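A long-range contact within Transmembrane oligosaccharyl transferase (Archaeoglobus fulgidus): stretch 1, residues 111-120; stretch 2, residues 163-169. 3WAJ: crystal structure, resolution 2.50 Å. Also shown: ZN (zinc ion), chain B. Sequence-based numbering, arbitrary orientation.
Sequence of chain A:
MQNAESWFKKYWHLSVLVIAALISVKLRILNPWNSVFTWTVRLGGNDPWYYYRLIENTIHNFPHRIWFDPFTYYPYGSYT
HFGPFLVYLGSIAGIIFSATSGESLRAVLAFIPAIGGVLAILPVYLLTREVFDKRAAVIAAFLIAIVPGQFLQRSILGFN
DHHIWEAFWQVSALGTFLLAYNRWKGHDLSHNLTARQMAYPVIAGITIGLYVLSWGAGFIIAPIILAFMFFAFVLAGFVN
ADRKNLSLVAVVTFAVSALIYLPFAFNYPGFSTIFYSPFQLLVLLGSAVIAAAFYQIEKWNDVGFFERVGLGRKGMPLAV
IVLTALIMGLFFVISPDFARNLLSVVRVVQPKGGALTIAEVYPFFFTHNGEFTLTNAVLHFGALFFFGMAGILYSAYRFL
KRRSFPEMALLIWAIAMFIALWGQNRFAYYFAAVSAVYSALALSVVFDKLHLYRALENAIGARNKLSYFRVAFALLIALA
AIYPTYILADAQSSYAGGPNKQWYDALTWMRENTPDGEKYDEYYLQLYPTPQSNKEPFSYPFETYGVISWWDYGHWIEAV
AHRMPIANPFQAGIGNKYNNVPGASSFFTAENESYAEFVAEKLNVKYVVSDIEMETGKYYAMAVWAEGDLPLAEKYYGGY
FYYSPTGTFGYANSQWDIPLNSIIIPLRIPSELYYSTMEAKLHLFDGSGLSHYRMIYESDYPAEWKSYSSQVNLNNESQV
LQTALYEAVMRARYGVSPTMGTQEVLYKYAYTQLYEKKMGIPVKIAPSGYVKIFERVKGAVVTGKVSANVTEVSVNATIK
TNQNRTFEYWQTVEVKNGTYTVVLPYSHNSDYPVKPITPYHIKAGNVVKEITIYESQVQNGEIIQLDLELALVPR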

ATOM      1  N   PHE A 111      -2.785  13.804  12.315  1.00 46.52           N
ATOM      2  CA  PHE A 111      -4.135  14.112  12.785  1.00 45.04           C
ATOM      3  C   PHE A 111      -5.162  14.216  11.674  1.00 47.67           C
ATOM      4  O   PHE A 111      -6.349  14.028  11.906  1.00 49.01           O
ATOM      5  N   ILE A 112      -4.699  14.526  10.470  1.00 44.30           N
ATOM      6  CA  ILE A 112      -5.592  14.780   9.349  1.00 38.97           C
ATOM      7  C   ILE A 112      -6.601  13.658   9.026  1.00 45.19           C
ATOM      8  O   ILE A 112      -7.781  13.946   8.808  1.00 49.28           O
ATOM      9  N   PRO A 113      -6.155  12.387   8.980  1.00 44.95           N
ATOM     10  CA  PRO A 113      -7.163  11.361   8.671  1.00 37.83           C
ATOM     11  C   PRO A 113      -8.119  11.131   9.833  1.00 43.92           C
ATOM     12  O   PRO A 113      -9.296  10.812   9.619  1.00 45.60           O
ATOM     13  N   ALA A 114      -7.620  11.274  11.056  1.00 46.08           N
ATOM     14  CA  ALA A 114      -8.491  11.171  12.236  1.00 44.57           C
ATOM     15  C   ALA A 114      -9.573  12.241  12.190  1.00 44.27           C
ATOM     16  O   ALA A 114     -10.742  11.958  12.415  1.00 47.04           O
ATOM     17  N   ILE A 115      -9.174  13.479  11.924  1.00 47.95           N
ATOM     18  CA  ILE A 115     -10.130  14.577  11.866  1.00 56.25           C
ATOM     19  C   ILE A 115     -11.140  14.309  10.751  1.00 59.93           C
ATOM     20  O   ILE A 115     -12.344  14.494  10.933  1.00 63.46           O
ATOM     21  N   GLY A 116     -10.638  13.855   9.605  1.00 56.51           N
ATOM     22  CA  GLY A 116     -11.487  13.527   8.470  1.00 55.44           C
ATOM     23  C   GLY A 116     -12.512  12.458   8.816  1.00 55.47           C
ATOM     24  O   GLY A 116     -13.680  12.557   8.438  1.00 52.95           O
ATOM     25  N   GLY A 117     -12.077  11.434   9.545  1.00 53.48           N
ATOM     26  CA  GLY A 117     -12.980  10.379   9.967  1.00 54.68           C
ATOM     27  C   GLY A 117     -13.988  10.786  11.034  1.00 66.21           C
ATOM     28  O   GLY A 117     -15.087  10.227  11.116  1.00 69.68           O
ATOM     29  N   VAL A 118     -13.616  11.748  11.874  1.00 64.83           N
ATOM     30  CA  VAL A 118     -14.549  12.269  12.866  1.00 62.43           C
ATOM     31  C   VAL A 118     -15.586  13.151  12.172  1.00 60.99           C
ATOM     32  O   VAL A 118     -16.785  13.008  12.399  1.00 61.01           O
ATOM     33  N   LEU A 119     -15.104  14.045  11.311  1.00 61.90           N
ATOM     34  CA  LEU A 119     -15.954  14.959  10.555  1.00 62.31           C
ATOM     35  C   LEU A 119     -16.934  14.231   9.633  1.00 66.73           C
ATOM     36  O   LEU A 119     -17.845  14.857   9.094  1.00 69.82           O
ATOM     37  N   ALA A 120     -16.755  12.920   9.447  1.00 65.30           N
ATOM     38  CA  ALA A 120     -17.626  12.141   8.550  1.00 58.08           C
ATOM     39  C   ALA A 120     -19.060  12.115   9.062  1.00 62.55           C
ATOM     40  O   ALA A 120     -19.987  11.755   8.324  1.00 57.89           O
ATOM     41  N   HIS A 163      -8.114   7.687   1.304  1.00 38.30           N
ATOM     42  CA  HIS A 163      -9.290   6.798   1.304  1.00 38.66           C
ATOM     43  C   HIS A 163     -10.415   7.323   2.208  1.00 38.14           C
ATOM     44  O   HIS A 163     -11.596   7.157   1.899  1.00 36.12           O
ATOM     45  N   ILE A 164     -10.065   7.949   3.330  1.00 36.10           N
ATOM     46  CA  ILE A 164     -11.109   8.550   4.155  1.00 39.86           C
ATOM     47  C   ILE A 164     -11.797   9.655   3.364  1.00 43.98           C
ATOM     48  O   ILE A 164     -13.008   9.826   3.462  1.00 47.19           O
ATOM     49  N   TRP A 165     -11.036  10.365   2.534  1.00 41.02           N
ATOM     50  CA  TRP A 165     -11.589  11.502   1.806  1.00 41.32           C
ATOM     51  C   TRP A 165     -12.407  11.109   0.590  1.00 40.36           C
ATOM     52  O   TRP A 165     -13.292  11.859   0.163  1.00 49.81           O
ATOM     53  N   GLU A 166     -12.102   9.950   0.018  1.00 35.24           N
ATOM     54  CA  GLU A 166     -12.979   9.373  -0.982  1.00 39.88           C
ATOM     55  C   GLU A 166     -14.345   9.187  -0.339  1.00 41.48           C
ATOM     56  O   GLU A 166     -15.354   9.622  -0.875  1.00 41.44           O
ATOM     57  N   ALA A 167     -14.371   8.542   0.824  1.00 38.98           N
ATOM     58  CA  ALA A 167     -15.642   8.302   1.503  1.00 43.25           C
ATOM     59  C   ALA A 167     -16.335   9.616   1.869  1.00 46.96           C
ATOM     60  O   ALA A 167     -17.519   9.809   1.588  1.00 50.98           O
ATOM     61  N   PHE A 168     -15.585  10.529   2.469  1.00 40.47           N
ATOM     62  CA  PHE A 168     -16.142  11.790   2.939  1.00 41.92           C
ATOM     63  C   PHE A 168     -16.745  12.599   1.783  1.00 48.37           C
ATOM     64  O   PHE A 168     -17.878  13.053   1.873  1.00 55.57           O
ATOM     65  N   TRP A 169     -16.005  12.793   0.700  1.00 45.48           N
ATOM     66  CA  TRP A 169     -16.546  13.608  -0.381  1.00 47.11           C
ATOM     67  C   TRP A 169     -17.623  12.884  -1.199  1.00 52.50           C
ATOM     68  O   TRP A 169     -18.509  13.530  -1.763  1.00 62.55           O
TER

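Packing of helix 163-169 against residues 111-120 of the transmembrane oligosaccharyl transferase; the helix axes run in roughly the same direction, 24° apart, and approach to 9.4 Å. H163 (chi1 m) lies out of reach of stretch 1 and serves the metal instead: its NE2 sits 2.2 Å from ZN, whose shell also holds waters 1, 2 and 3 and one atom from elsewhere in the structure. The other ring nitrogen, H163 ND1, donates a hydrogen bond to E166 OE1 (3.0 Å), one turn on in the same helix. I164 points toward stretch 1 with chi1 t and chi2 p. Its CD1 lies 3.6 Å from G117 CA and its CG1 3.8 Å from G116 C, while its CG2 meets P113 CB at 4.4 Å; at both glycines the side chain rests against bare backbone. W165 leaves its helix sideways (chi1 m, chi2 107°), but the end of its indole comes nearer, bringing CH2 to 3.5 Å from G116 CA. A CB on G116 would fall 2.7 Å from W165 CZ2, a clash, so the close fit depends on the absent side chain. The same ring borders I112 (m, t), with I112 CG2 4.1 Å from W165 CZ2. E166 (chi1 m, chi2 t) is out of reach of stretch 1, and A167 CB points toward stretch 1 but stays 6.7 Å from A120 CB, too far for contact. F168 (chi1 t, chi2 104°) points in and covers the C-terminal part of stretch 1: L119 O lies near the ring plane at its edge, 3.2 Å from F168 CE1, and L119 CB (chi1 m, chi2 t) packs 3.7 Å from the same F168 CE1. A120 CA approaches F168 CD1 to 3.8 Å. W169 (chi1 m) makes no contact. No hydrogen bond crosses between the stretches; 363 Å² is buried, both sides summed, by side chains of stretch 2 packing on backbone and apolar side chains of stretch 1.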

ATOM      1  CB  PHE A 111      -4.138  15.399  13.597  1.00 39.73           C
ATOM      2  CG  PHE A 111      -3.525  15.243  14.939  1.00 41.30           C
ATOM      3  CD1 PHE A 111      -4.239  14.660  15.971  1.00 42.66           C
ATOM      4  CD2 PHE A 111      -2.218  15.652  15.171  1.00 46.22           C
ATOM      5  CE1 PHE A 111      -3.659  14.502  17.224  1.00 47.05           C
ATOM      6  CE2 PHE A 111      -1.629  15.498  16.425  1.00 42.88           C
ATOM      7  CZ  PHE A 111      -2.348  14.923  17.449  1.00 42.75           C
ATOM      8  CB  ILE A 112      -4.799  15.232   8.103  1.00 39.40           C
ATOM      9  CG1 ILE A 112      -4.289  16.652   8.344  1.00 40.08           C
ATOM     10  CG2 ILE A 112      -5.658  15.161   6.815  1.00 33.05           C
ATOM     11  CD1 ILE A 112      -3.345  17.175   7.282  1.00 44.07           C
ATOM     12  CB  PRO A 113      -6.321  10.102   8.409  1.00 37.27           C
ATOM     13  CG  PRO A 113      -5.010  10.358   9.130  1.00 44.04           C
ATOM     14  CD  PRO A 113      -4.782  11.835   8.995  1.00 47.34           C
ATOM     15  CB  ALA A 114      -7.685  11.280  13.524  1.00 38.94           C
ATOM     16  CB  ILE A 115      -9.432  15.928  11.634  1.00 53.27           C
ATOM     17  CG1 ILE A 115      -8.600  16.315  12.856  1.00 47.22           C
ATOM     18  CG2 ILE A 115     -10.450  17.012  11.317  1.00 57.93           C
ATOM     19  CD1 ILE A 115      -7.568  17.405  12.564  1.00 47.20           C
ATOM     20  CB  VAL A 118     -13.818  13.051  13.987  1.00 58.54           C
ATOM     21  CG1 VAL A 118     -14.773  13.998  14.701  1.00 55.87           C
ATOM     22  CG2 VAL A 118     -13.170  12.091  14.975  1.00 53.92           C
ATOM     23  CB  LEU A 119     -15.108  15.941   9.723  1.00 60.10           C
ATOM     24  CG  LEU A 119     -14.260  17.039  10.375  1.00 59.61           C
ATOM     25  CD1 LEU A 119     -13.647  17.941   9.306  1.00 58.61           C
ATOM     26  CD2 LEU A 119     -15.070  17.868  11.347  1.00 60.23           C
ATOM     27  CB  ALA A 120     -17.097  10.728   8.358  1.00 49.29           C
ATOM     28  CB  HIS A 163      -8.924   5.336   1.648  1.00 31.81           C
ATOM     29  CG  HIS A 163      -7.804   4.783   0.833  1.00 34.82           C
ATOM     30  ND1 HIS A 163      -7.930   4.502  -0.521  1.00 32.01           N
ATOM     31  CD2 HIS A 163      -6.520   4.458   1.151  1.00 32.21           C
ATOM     32  CE1 HIS A 163      -6.778   4.045  -0.985  1.00 36.23           C
ATOM     33  NE2 HIS A 163      -5.916   3.998   0.020  1.00 35.86           N
ATOM     34  CB  ILE A 164     -10.601   9.061   5.540  1.00 47.83           C
ATOM     35  CG1 ILE A 164     -11.753   9.699   6.332  1.00 42.13           C
ATOM     36  CG2 ILE A 164      -9.456  10.050   5.389  1.00 47.70           C
ATOM     37  CD1 ILE A 164     -12.840   8.714   6.743  1.00 32.61           C
ATOM     38  CB  TRP A 165     -10.485  12.491   1.441  1.00 44.06           C
ATOM     39  CG  TRP A 165      -9.799  13.008   2.677  1.00 44.77           C
ATOM     40  CD1 TRP A 165      -8.550  12.681   3.128  1.00 43.89           C
ATOM     41  CD2 TRP A 165     -10.343  13.926   3.631  1.00 43.46           C
ATOM     42  NE1 TRP A 165      -8.280  13.352   4.296  1.00 41.87           N
ATOM     43  CE2 TRP A 165      -9.364  14.126   4.627  1.00 46.95           C
ATOM     44  CE3 TRP A 165     -11.560  14.606   3.734  1.00 42.70           C
ATOM     45  CZ2 TRP A 165      -9.569  14.978   5.724  1.00 50.04           C
ATOM     46  CZ3 TRP A 165     -11.764  15.449   4.819  1.00 47.45           C
ATOM     47  CH2 TRP A 165     -10.771  15.629   5.800  1.00 50.50           C
ATOM     48  CB  GLU A 166     -12.461   8.015  -1.443  1.00 38.62           C
ATOM     49  CG  GLU A 166     -11.235   8.051  -2.296  1.00 33.05           C
ATOM     50  CD  GLU A 166     -10.764   6.660  -2.631  1.00 36.01           C
ATOM     51  OE1 GLU A 166      -9.663   6.277  -2.175  1.00 40.77           O
ATOM     52  OE2 GLU A 166     -11.507   5.933  -3.329  1.00 33.33           O
ATOM     53  CB  ALA A 167     -15.457   7.428   2.727  1.00 40.09           C
ATOM     54  CB  PHE A 168     -15.063  12.597   3.676  1.00 42.99           C
ATOM     55  CG  PHE A 168     -15.572  13.861   4.329  1.00 42.17           C
ATOM     56  CD1 PHE A 168     -15.764  13.913   5.699  1.00 40.59           C
ATOM     57  CD2 PHE A 168     -15.827  15.004   3.575  1.00 49.00           C
ATOM     58  CE1 PHE A 168     -16.211  15.069   6.308  1.00 41.67           C
ATOM     59  CE2 PHE A 168     -16.286  16.162   4.174  1.00 50.40           C
ATOM     60  CZ  PHE A 168     -16.476  16.196   5.546  1.00 45.75           C
ATOM     61  CB  TRP A 169     -15.431  14.199  -1.269  1.00 40.51           C
ATOM     62  CG  TRP A 169     -14.530  15.158  -0.507  1.00 43.73           C
ATOM     63  CD1 TRP A 169     -13.194  14.999  -0.235  1.00 44.81           C
ATOM     64  CD2 TRP A 169     -14.914  16.403   0.105  1.00 43.95           C
ATOM     65  NE1 TRP A 169     -12.728  16.070   0.494  1.00 41.62           N
ATOM     66  CE2 TRP A 169     -13.761  16.942   0.721  1.00 45.03           C
ATOM     67  CE3 TRP A 169     -16.118  17.110   0.193  1.00 43.89           C
ATOM     68  CZ2 TRP A 169     -13.782  18.165   1.414  1.00 43.17           C
ATOM     69  CZ3 TRP A 169     -16.139  18.318   0.875  1.00 42.72           C
ATOM     70  CH2 TRP A 169     -14.978  18.834   1.481  1.00 45.66           C
TER
HETATM   71 ZN    ZN B 901      -3.759   3.885  -0.018  1.00 40.25          ZN
HETATM   72  O   HOH W   1      -3.947   2.182  -1.857  1.00 39.00           O
HETATM   73  O   HOH W   2      -3.387   5.708  -1.322  1.00 37.98           O
HETATM   74  O   HOH W   3      -2.437   2.397   0.844  1.00 71.69           O